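Local coordinates for protein copper-containing nitrite reductase (Thermus scotoductus, PDB 6HBE) that probably reduces nitrite to nitric oxide with electrons from cytochrome c, as a copper-containing homotrimer whose subunits also bind calcium, at residues C[35-40]-C[181-186]; C[40-45]-C[308-313]; C[176-181]-C[274-279]. All coordinates share one frame; numbering follows the deposited sequence.

Contact 1 of 3, residues C[35-40]-C[181-186]; sequences VDQGVY and NGRNFR. With CA (calcium ion), chain O.
D36 and N184 meet tip to tip, crossing at about a right angle with the carboxylate and amide planes 84° apart. N184 sends ND2 to D36 OD2 over 2.9 Å in a nearly straight hydrogen bond; the oxygen lies in the amide plane of N184, whereas the donor comes in from above the carboxylate plane. A backbone bond backs this pair: N184 N reaches V35 O at 2.9 Å, in the plane of that carbonyl, so one asparagine grips two successive residues. The torsions of N184 suit the double grip, with CG anti to the carbonyl carbon (chi1 -68°) and the amide beside its own N-H. The two oxygens of D36 divide the work. OD1 binds the calcium ion and, through its anti lone pair, accepts the N-H of Q37; OD2 accepts hydrogen bonds from N184 ND2 and from a calcium-bound water. N184 is thus a second-shell residue that positions a metal ligand. Q37, its chain bent at chi2 (78°), brings OE1 to 2.4 Å from the calcium ion, and five waters complete the seven ligands. One of these waters also donates to N184 O, a further tie between the ion and 181-186. The extended R183 lays its CG 3.6 Å from V35 O, and its guanidinium passes with one face over D36 C. NH1 of R183 bonds to E34 O, while Q37 NE2 turns to D189. A type II turn from D36 to V39 closes the hairpin, and V35 and D36 both face V39 as a classic beta bulge. The hairpin of strands 21-36 and 39-46 here meets the link between strand 177-180 and helix 186-189, with V378 of the second subunit packed on D36, N184 and F185.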
loop_
_atom_site.group_PDB
_atom_site.type_symbol
_atom_site.label_atom_id
_atom_site.label_comp_id
_atom_site.label_asym_id
_atom_site.label_seq_id
_atom_site.Cartn_x
_atom_site.Cartn_y
_atom_site.Cartn_z
ATOM N N VAL C 35 -6.901 -18.388 13.828
ATOM C CA VAL C 35 -7.457 -17.406 12.877
ATOM C C VAL C 35 -8.181 -18.021 11.659
ATOM O O VAL C 35 -8.793 -17.309 10.892
ATOM C CB VAL C 35 -6.387 -16.404 12.403
ATOM C CG1 VAL C 35 -5.903 -15.561 13.571
ATOM C CG2 VAL C 35 -5.218 -17.080 11.683
ATOM N N ASP C 36 -8.013 -19.323 11.434
ATOM C CA ASP C 36 -8.747 -20.055 10.397
ATOM C C ASP C 36 -8.729 -21.527 10.844
ATOM O O ASP C 36 -8.019 -21.853 11.817
ATOM C CB ASP C 36 -8.052 -19.860 9.042
ATOM C CG ASP C 36 -9.008 -19.891 7.854
ATOM O OD1 ASP C 36 -9.983 -20.697 7.860
ATOM O OD2 ASP C 36 -8.747 -19.148 6.874
ATOM N N GLN C 37 -9.472 -22.414 10.171
ATOM C CA GLN C 37 -9.434 -23.830 10.526
ATOM C C GLN C 37 -8.014 -24.338 10.353
ATOM O O GLN C 37 -7.460 -24.207 9.276
ATOM C CB GLN C 37 -10.387 -24.699 9.670
ATOM C CG GLN C 37 -11.880 -24.500 9.925
ATOM C CD GLN C 37 -12.449 -23.256 9.273
ATOM O OE1 GLN C 37 -11.858 -22.714 8.344
ATOM N NE2 GLN C 37 -13.597 -22.787 9.757
ATOM N N GLY C 38 -7.423 -24.901 11.416
ATOM C CA GLY C 38 -6.048 -25.476 11.368
ATOM C C GLY C 38 -4.897 -24.445 11.252
ATOM O O GLY C 38 -3.759 -24.832 10.988
ATOM N N VAL C 39 -5.187 -23.156 11.425
ATOM C CA VAL C 39 -4.178 -22.072 11.248
ATOM C C VAL C 39 -4.078 -21.236 12.527
ATOM O O VAL C 39 -5.044 -20.582 12.932
ATOM C CB VAL C 39 -4.518 -21.151 10.055
ATOM C CG1 VAL C 39 -3.468 -20.035 9.904
ATOM C CG2 VAL C 39 -4.599 -21.974 8.774
ATOM N N TYR C 40 -2.907 -21.289 13.175
ATOM C CA TYR C 40 -2.674 -20.644 14.456
ATOM C C TYR C 40 -1.683 -19.502 14.351
ATOM O O TYR C 40 -0.715 -19.623 13.633
ATOM C CB TYR C 40 -2.168 -21.665 15.487
ATOM C CG TYR C 40 -3.185 -22.737 15.719
ATOM C CD1 TYR C 40 -3.243 -23.844 14.874
ATOM C CD2 TYR C 40 -4.121 -22.634 16.741
ATOM C CE1 TYR C 40 -4.191 -24.837 15.055
ATOM C CE2 TYR C 40 -5.080 -23.630 16.933
ATOM C CZ TYR C 40 -5.088 -24.734 16.080
ATOM O OH TYR C 40 -6.019 -25.741 16.221
ATOM N N ASN C 181 -13.323 -9.163 13.397
ATOM C CA ASN C 181 -13.358 -9.787 14.735
ATOM C C ASN C 181 -12.487 -11.068 14.899
ATOM O O ASN C 181 -12.903 -12.068 15.483
ATOM C CB ASN C 181 -14.825 -9.973 15.133
ATOM C CG ASN C 181 -15.511 -8.639 15.351
ATOM O OD1 ASN C 181 -14.834 -7.612 15.485
ATOM N ND2 ASN C 181 -16.841 -8.628 15.373
ATOM N N GLY C 182 -11.265 -11.010 14.375
ATOM C CA GLY C 182 -10.201 -11.987 14.728
ATOM C C GLY C 182 -10.182 -13.348 14.075
ATOM O O GLY C 182 -9.418 -14.213 14.495
ATOM N N ARG C 183 -10.994 -13.573 13.046
ATOM C CA ARG C 183 -11.010 -14.878 12.367
ATOM C C ARG C 183 -11.450 -14.732 10.896
ATOM O O ARG C 183 -12.448 -14.079 10.612
ATOM C CB ARG C 183 -11.940 -15.829 13.122
ATOM C CG ARG C 183 -11.894 -17.284 12.658
ATOM C CD ARG C 183 -12.696 -18.159 13.629
ATOM N NE ARG C 183 -12.989 -19.517 13.159
ATOM C CZ ARG C 183 -12.274 -20.615 13.435
ATOM N NH1 ARG C 183 -11.148 -20.561 14.156
ATOM N NH2 ARG C 183 -12.681 -21.793 12.974
ATOM N N ASN C 184 -10.687 -15.343 9.988
ATOM C CA ASN C 184 -10.932 -15.282 8.553
ATOM C C ASN C 184 -12.339 -15.755 8.208
ATOM O O ASN C 184 -12.732 -16.846 8.610
ATOM C CB ASN C 184 -9.930 -16.181 7.808
ATOM C CG ASN C 184 -8.498 -15.668 7.877
ATOM O OD1 ASN C 184 -8.239 -14.543 8.269
ATOM N ND2 ASN C 184 -7.560 -16.524 7.506
ATOM N N PHE C 185 -13.107 -14.934 7.490
ATOM C CA PHE C 185 -14.449 -15.336 7.015
ATOM C C PHE C 185 -15.354 -15.875 8.159
ATOM O O PHE C 185 -16.255 -16.705 7.942
ATOM C CB PHE C 185 -14.321 -16.354 5.858
ATOM C CG PHE C 185 -13.502 -15.834 4.683
ATOM C CD1 PHE C 185 -13.872 -14.644 4.026
ATOM C CD2 PHE C 185 -12.388 -16.533 4.208
ATOM C CE1 PHE C 185 -13.122 -14.132 2.965
ATOM C CE2 PHE C 185 -11.652 -16.028 3.144
ATOM C CZ PHE C 185 -12.027 -14.839 2.520
ATOM N N ARG C 186 -15.130 -15.345 9.361
ATOM C CA ARG C 186 -15.905 -15.707 10.568
ATOM C C ARG C 186 -17.421 -15.720 10.338
ATOM O O ARG C 186 -18.116 -16.649 10.767
ATOM C CB ARG C 186 -15.581 -14.679 11.662
ATOM C CG ARG C 186 -16.256 -14.958 12.942
ATOM C CD ARG C 186 -15.680 -14.119 14.052
ATOM N NE ARG C 186 -16.399 -14.523 15.240
ATOM C CZ ARG C 186 -16.117 -14.156 16.477
ATOM N NH1 ARG C 186 -15.100 -13.358 16.749
ATOM N NH2 ARG C 186 -16.883 -14.608 17.459
HETATM CA CA CA O . -11.898 -21.257 6.441
HETATM O O HOH W 1 -10.858 -19.495 5.198
HETATM O O HOH W 2 -13.133 -19.654 7.397
HETATM O O HOH W 3 -14.313 -22.154 6.458
HETATM O O HOH W 4 -12.909 -21.149 4.138
HETATM O O HOH W 5 -10.974 -22.981 5.597
#

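Contact 2 of 3, residues C[40-45]-C[308-313]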
loop_
_atom_site.group_PDB
_atom_site.type_symbol
_atom_site.label_atom_id
_atom_site.label_comp_id
_atom_site.label_asym_id
_atom_site.label_seq_id
_atom_site.Cartn_x
_atom_site.Cartn_y
_atom_site.Cartn_z
ATOM N N TYR C 40 -2.907 -21.289 13.175
ATOM C CA TYR C 40 -2.674 -20.644 14.456
ATOM C C TYR C 40 -1.683 -19.502 14.351
ATOM O O TYR C 40 -0.715 -19.623 13.633
ATOM C CB TYR C 40 -2.168 -21.665 15.487
ATOM C CG TYR C 40 -3.185 -22.737 15.719
ATOM C CD1 TYR C 40 -3.243 -23.844 14.874
ATOM C CD2 TYR C 40 -4.121 -22.634 16.741
ATOM C CE1 TYR C 40 -4.191 -24.837 15.055
ATOM C CE2 TYR C 40 -5.080 -23.630 16.933
ATOM C CZ TYR C 40 -5.088 -24.734 16.080
ATOM O OH TYR C 40 -6.019 -25.741 16.221
ATOM N N LEU C 41 -1.945 -18.413 15.082
ATOM C CA LEU C 41 -1.136 -17.199 15.106
ATOM C C LEU C 41 -0.627 -16.918 16.518
ATOM O O LEU C 41 -1.434 -16.754 17.441
ATOM C CB LEU C 41 -2.025 -16.000 14.674
ATOM C CG LEU C 41 -1.426 -14.596 14.724
ATOM C CD1 LEU C 41 -0.248 -14.473 13.779
ATOM C CD2 LEU C 41 -2.471 -13.532 14.396
ATOM N N ARG C 42 0.689 -16.813 16.683
ATOM C CA ARG C 42 1.294 -16.414 17.969
ATOM C C ARG C 42 1.444 -14.921 18.024
ATOM O O ARG C 42 1.858 -14.307 17.042
ATOM C CB ARG C 42 2.688 -17.024 18.154
ATOM C CG ARG C 42 2.730 -18.544 18.204
ATOM C CD ARG C 42 4.007 -19.027 18.880
ATOM N NE ARG C 42 4.377 -20.321 18.339
ATOM C CZ ARG C 42 4.213 -21.508 18.928
ATOM N NH1 ARG C 42 4.602 -22.601 18.257
ATOM N NH2 ARG C 42 3.696 -21.638 20.161
ATOM N N GLY C 43 1.158 -14.345 19.186
ATOM C CA GLY C 43 1.306 -12.918 19.406
ATOM C C GLY C 43 1.086 -12.496 20.841
ATOM O O GLY C 43 1.372 -13.243 21.766
ATOM N N PHE C 44 0.605 -11.273 21.019
ATOM C CA PHE C 44 0.276 -10.713 22.320
ATOM C C PHE C 44 -1.206 -10.340 22.338
ATOM O O PHE C 44 -1.768 -9.986 21.289
ATOM C CB PHE C 44 1.079 -9.436 22.595
ATOM C CG PHE C 44 2.587 -9.620 22.630
ATOM C CD1 PHE C 44 3.187 -10.422 23.610
ATOM C CD2 PHE C 44 3.422 -8.933 21.729
ATOM C CE1 PHE C 44 4.576 -10.595 23.658
ATOM C CE2 PHE C 44 4.815 -9.097 21.776
ATOM C CZ PHE C 44 5.389 -9.930 22.736
ATOM N N SER C 45 -1.837 -10.381 23.520
ATOM C CA SER C 45 -3.251 -10.006 23.678
ATOM C C SER C 45 -3.532 -9.204 24.949
ATOM O O SER C 45 -2.644 -9.047 25.827
ATOM C CB SER C 45 -4.134 -11.258 23.691
ATOM O OG SER C 45 -3.983 -11.971 24.902
ATOM N N LYS C 308 -2.248 -27.051 10.384
ATOM C CA LYS C 308 -1.590 -26.985 9.065
ATOM C C LYS C 308 -0.607 -25.824 8.907
ATOM O O LYS C 308 0.264 -25.878 8.054
ATOM C CB LYS C 308 -2.572 -27.104 7.885
ATOM C CG LYS C 308 -3.706 -26.127 7.829
ATOM C CD LYS C 308 -4.768 -26.552 6.808
ATOM C CE LYS C 308 -5.945 -25.591 6.922
ATOM N NZ LYS C 308 -6.957 -25.669 5.814
ATOM N N ARG C 309 -0.693 -24.819 9.777
ATOM C CA ARG C 309 0.206 -23.667 9.709
ATOM C C ARG C 309 0.255 -23.004 11.078
ATOM O O ARG C 309 -0.790 -22.888 11.753
ATOM C CB ARG C 309 -0.294 -22.674 8.628
ATOM C CG ARG C 309 0.434 -21.341 8.581
ATOM C CD ARG C 309 0.049 -20.491 7.371
ATOM N NE ARG C 309 0.908 -20.733 6.206
ATOM C CZ ARG C 309 0.655 -20.328 4.955
ATOM N NH1 ARG C 309 -0.449 -19.620 4.653
ATOM N NH2 ARG C 309 1.531 -20.635 3.989
ATOM N N VAL C 310 1.461 -22.619 11.508
ATOM C CA VAL C 310 1.636 -21.725 12.647
ATOM C C VAL C 310 2.360 -20.470 12.187
ATOM O O VAL C 310 3.474 -20.541 11.689
ATOM C CB VAL C 310 2.468 -22.362 13.799
ATOM C CG1 VAL C 310 2.519 -21.410 15.003
ATOM C CG2 VAL C 310 1.860 -23.696 14.191
ATOM N N VAL C 311 1.719 -19.318 12.393
ATOM C CA VAL C 311 2.223 -18.014 11.970
ATOM C C VAL C 311 2.787 -17.335 13.228
ATOM O O VAL C 311 2.154 -17.392 14.286
ATOM C CB VAL C 311 1.072 -17.147 11.390
ATOM C CG1 VAL C 311 1.597 -15.792 10.911
ATOM C CG2 VAL C 311 0.340 -17.887 10.260
ATOM N N ASP C 312 3.976 -16.731 13.114
ATOM C CA ASP C 312 4.583 -15.985 14.211
ATOM C C ASP C 312 5.447 -14.854 13.654
ATOM O O ASP C 312 6.522 -15.113 13.141
ATOM C CB ASP C 312 5.430 -16.937 15.083
ATOM C CG ASP C 312 6.035 -16.253 16.312
ATOM O OD1 ASP C 312 5.964 -15.004 16.503
ATOM O OD2 ASP C 312 6.559 -16.994 17.146
ATOM N N PRO C 313 4.993 -13.591 13.773
ATOM C CA PRO C 313 5.793 -12.550 13.147
ATOM C C PRO C 313 7.211 -12.400 13.735
ATOM O O PRO C 313 8.156 -12.153 12.975
ATOM C CB PRO C 313 4.960 -11.284 13.383
ATOM C CG PRO C 313 4.090 -11.600 14.546
ATOM C CD PRO C 313 3.794 -13.044 14.442
#
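R42 leaves its strand toward 308-313 and can be followed outward along that neighbouring segment. CG stands anti to the carbonyl carbon (chi1 -62°), and from there the chain is extended as far as NE. CB lies 3.9 Å from D312 CG, alongside the root of the carboxylate, and as close to V311 O. CG stays near that same carbonyl oxygen, CD comes to 3.7 Å from D312 OD2, and NE and NH1 both rest against the methyl V310 CG1. The guanidinium and carboxylate planes are 52° apart, and NE remains 4.2 Å from D312 OD2, beyond a salt bridge, so the opposite charges are near each other and probably attract only weakly. The backbone of R42 is held by its N-H, which bonds to V311 O at 2.9 Å, nearly along the C=O axis. Two more bonds complete the parallel pairing, Y40 N to R309 O at 3.0 Å and V311 N to Y40 O at 2.7 Å, all three nearly straight. CA-H...O contacts from V310 to Y40 O and from L41 to V311 O fill in between them. Y40 and V310 stand on one face of this sheet. On the other, L41 CD1 touches V311 CG1 at 3.7 Å and reaches on more distantly to P313 CD, which itself sits 3.5 Å from R42 O. R309 points its charged end elsewhere, to E322 and to E376 of the second subunit. The short strand 309-311 crosses strand 39-46 at -21° and forms the edge, within this chain, of the mixed sheet that also holds strand 21-36. The chain following the second cupredoxin domain is thereby stitched onto the N-terminal domain, with K361 bonded to the carbonyls of D312 and P313.

Contact 3 of 3, residues C[176-181]-C[274-279]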
loop_
_atom_site.group_PDB
_atom_site.type_symbol
_atom_site.label_atom_id
_atom_site.label_comp_id
_atom_site.label_asym_id
_atom_site.label_seq_id
_atom_site.Cartn_x
_atom_site.Cartn_y
_atom_site.Cartn_z
ATOM N N LEU C 176 -0.579 -11.136 5.754
ATOM C CA LEU C 176 -0.952 -12.514 5.387
ATOM C C LEU C 176 -2.485 -12.691 5.434
ATOM O O LEU C 176 -3.084 -13.224 4.476
ATOM C CB LEU C 176 -0.246 -13.544 6.280
ATOM C CG LEU C 176 -0.544 -15.011 6.062
ATOM C CD1 LEU C 176 -0.134 -15.490 4.696
ATOM C CD2 LEU C 176 0.149 -15.846 7.156
ATOM N N TYR C 177 -3.126 -12.217 6.510
ATOM C CA TYR C 177 -4.577 -12.340 6.628
ATOM C C TYR C 177 -5.140 -10.987 7.020
ATOM O O TYR C 177 -4.437 -10.181 7.657
ATOM C CB TYR C 177 -4.990 -13.425 7.640
ATOM C CG TYR C 177 -4.460 -14.811 7.318
ATOM C CD1 TYR C 177 -4.723 -15.415 6.103
ATOM C CD2 TYR C 177 -3.676 -15.510 8.249
ATOM C CE1 TYR C 177 -4.177 -16.677 5.776
ATOM C CE2 TYR C 177 -3.154 -16.778 7.941
ATOM C CZ TYR C 177 -3.427 -17.368 6.724
ATOM O OH TYR C 177 -2.899 -18.649 6.459
ATOM N N VAL C 178 -6.367 -10.743 6.576
ATOM C CA VAL C 178 -7.147 -9.555 6.995
ATOM C C VAL C 178 -8.549 -10.026 7.374
ATOM O O VAL C 178 -9.142 -10.829 6.650
ATOM C CB VAL C 178 -7.182 -8.476 5.904
ATOM C CG1 VAL C 178 -7.807 -7.192 6.463
ATOM C CG2 VAL C 178 -5.776 -8.171 5.397
ATOM N N MET C 179 -9.068 -9.568 8.502
ATOM C CA MET C 179 -10.252 -10.247 9.136
ATOM C C MET C 179 -11.149 -9.337 9.948
ATOM O O MET C 179 -10.687 -8.300 10.441
ATOM C CB MET C 179 -9.799 -11.452 10.004
ATOM C CG MET C 179 -8.918 -11.155 11.197
ATOM S SD MET C 179 -7.947 -12.604 11.778
ATOM C CE MET C 179 -6.601 -12.474 10.624
ATOM N N PHE C 180 -12.433 -9.732 10.069
ATOM C CA PHE C 180 -13.394 -9.040 10.956
ATOM C C PHE C 180 -13.452 -9.857 12.274
ATOM O O PHE C 180 -13.633 -11.097 12.262
ATOM C CB PHE C 180 -14.818 -8.947 10.363
ATOM C CG PHE C 180 -14.938 -8.173 9.062
ATOM C CD1 PHE C 180 -14.251 -6.961 8.844
ATOM C CD2 PHE C 180 -15.788 -8.624 8.048
ATOM C CE1 PHE C 180 -14.400 -6.253 7.650
ATOM C CE2 PHE C 180 -15.930 -7.915 6.860
ATOM C CZ PHE C 180 -15.226 -6.737 6.655
ATOM N N ASN C 181 -13.323 -9.163 13.397
ATOM C CA ASN C 181 -13.358 -9.787 14.735
ATOM C C ASN C 181 -12.487 -11.068 14.899
ATOM O O ASN C 181 -12.903 -12.068 15.483
ATOM C CB ASN C 181 -14.825 -9.973 15.133
ATOM C CG ASN C 181 -15.511 -8.639 15.351
ATOM O OD1 ASN C 181 -14.834 -7.612 15.485
ATOM N ND2 ASN C 181 -16.841 -8.628 15.373
ATOM N N LYS C 274 -8.400 -12.068 1.521
ATOM C CA LYS C 274 -7.569 -12.572 2.616
ATOM C C LYS C 274 -8.338 -12.853 3.920
ATOM O O LYS C 274 -7.704 -13.225 4.922
ATOM C CB LYS C 274 -6.424 -11.555 2.911
ATOM C CG LYS C 274 -5.357 -11.465 1.827
ATOM C CD LYS C 274 -4.236 -10.504 2.171
ATOM C CE LYS C 274 -3.222 -10.342 1.038
ATOM N NZ LYS C 274 -2.194 -9.290 1.315
ATOM N N GLY C 275 -9.676 -12.643 3.929
ATOM C CA GLY C 275 -10.517 -13.004 5.064
ATOM C C GLY C 275 -11.591 -12.010 5.493
ATOM O O GLY C 275 -12.364 -12.335 6.378
ATOM N N ALA C 276 -11.631 -10.827 4.904
ATOM C CA ALA C 276 -12.499 -9.691 5.416
ATOM C C ALA C 276 -13.780 -9.609 4.583
ATOM O O ALA C 276 -13.998 -8.676 3.768
ATOM C CB ALA C 276 -11.711 -8.393 5.383
ATOM N N LEU C 277 -14.634 -10.617 4.809
ATOM C CA LEU C 277 -15.919 -10.740 4.140
ATOM C C LEU C 277 -16.816 -11.542 5.118
ATOM O O LEU C 277 -16.345 -12.521 5.720
ATOM C CB LEU C 277 -15.746 -11.477 2.786
ATOM C CG LEU C 277 -16.993 -11.630 1.860
ATOM C CD1 LEU C 277 -16.643 -11.669 0.368
ATOM C CD2 LEU C 277 -17.870 -12.836 2.242
ATOM N N GLY C 278 -18.054 -11.092 5.322
ATOM C CA GLY C 278 -19.063 -11.809 6.160
ATOM C C GLY C 278 -20.477 -11.653 5.596
ATOM O O GLY C 278 -20.659 -10.946 4.585
ATOM N N ILE C 279 -21.458 -12.333 6.201
ATOM C CA ILE C 279 -22.841 -12.395 5.652
ATOM C C ILE C 279 -23.859 -11.963 6.713
ATOM O O ILE C 279 -23.826 -12.495 7.826
ATOM C CB ILE C 279 -23.207 -13.827 5.184
ATOM C CG1 ILE C 279 -22.351 -14.238 3.996
ATOM C CG2 ILE C 279 -24.691 -13.928 4.774
ATOM C CD1 ILE C 279 -22.382 -15.718 3.643
HETATM O O HOH W 6 -13.613 -12.106 8.988
#
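Segments 176-181 and 274-279 run 13° apart in end-to-end direction, yet a single direct hydrogen bond joins them, V178 N to K274 O at 3.3 Å, its donor well above the carbonyl plane rather than on a lone pair. A bound water makes a second link, accepting from F180 N and probably donating to G275 O. G275 ends helix 269-272 in a Schellman motif; V178 O lies 3.0 Å from G275 C, and this close approach and the positive phi fit a residue without a side chain. F180 and A276 carry the main side-chain contact. With CG anti to the carbonyl carbon (chi1 -61°), the end of the F180 side chain comes nearer to 274-279. The A276 methyl sits over one ring face in a CH-pi contact, CB 4.3 Å from the centroid and 20° off the normal. The far end of the ring continues along the chain: CE2 lies 3.6 Å from A276 C, and G278 N meets the ring edge near its plane. The same A276 CB touches V178 CG1 at 4.2 Å, so one small methyl packs against both F180 and V178. A276 O is buried with no partner in the model. K274, extended beyond CG, runs past L176 O with its CD at 3.7 Å and delivers NZ to A175 O and to Y171 O of the second subunit. Y177 directs its CB bond away, but CB still rests 3.8 Å from K274 O; its hydroxyl bonds to H410 of the second subunit. Strand 177-180 is the edge, within this chain, of the sheet containing strand 154-163, whereas strand 277-282 belongs to the sheet containing strand 260-266. In the second cupredoxin domain the contact therefore joins the edge strand of one sheet to the turn leading into strand 277-282 of the other.

In the fold
The first segments of the contacts come in the order 35-40, 40-45 and 176-181, their partners at 181-186, 308-313 and 274-279. Contacts 1 and 2 have centres 11 Å apart, share Y40 and use strand 39-46 of one sheet; G38 O probably bonds to K308 N. Contacts 1 and 3 lie closer, 8 Å between centres, share N181 and are probably joined by F185 N to G275 O. Contacts 2 and 3, 16 Å apart, still meet where R309 NH1 probably bonds to Y177 OH. Together they tie the first cupredoxin domain, the second and the chain leading to the third, with the calcium site at contact 1, and all three touch the second subunit of the trimer.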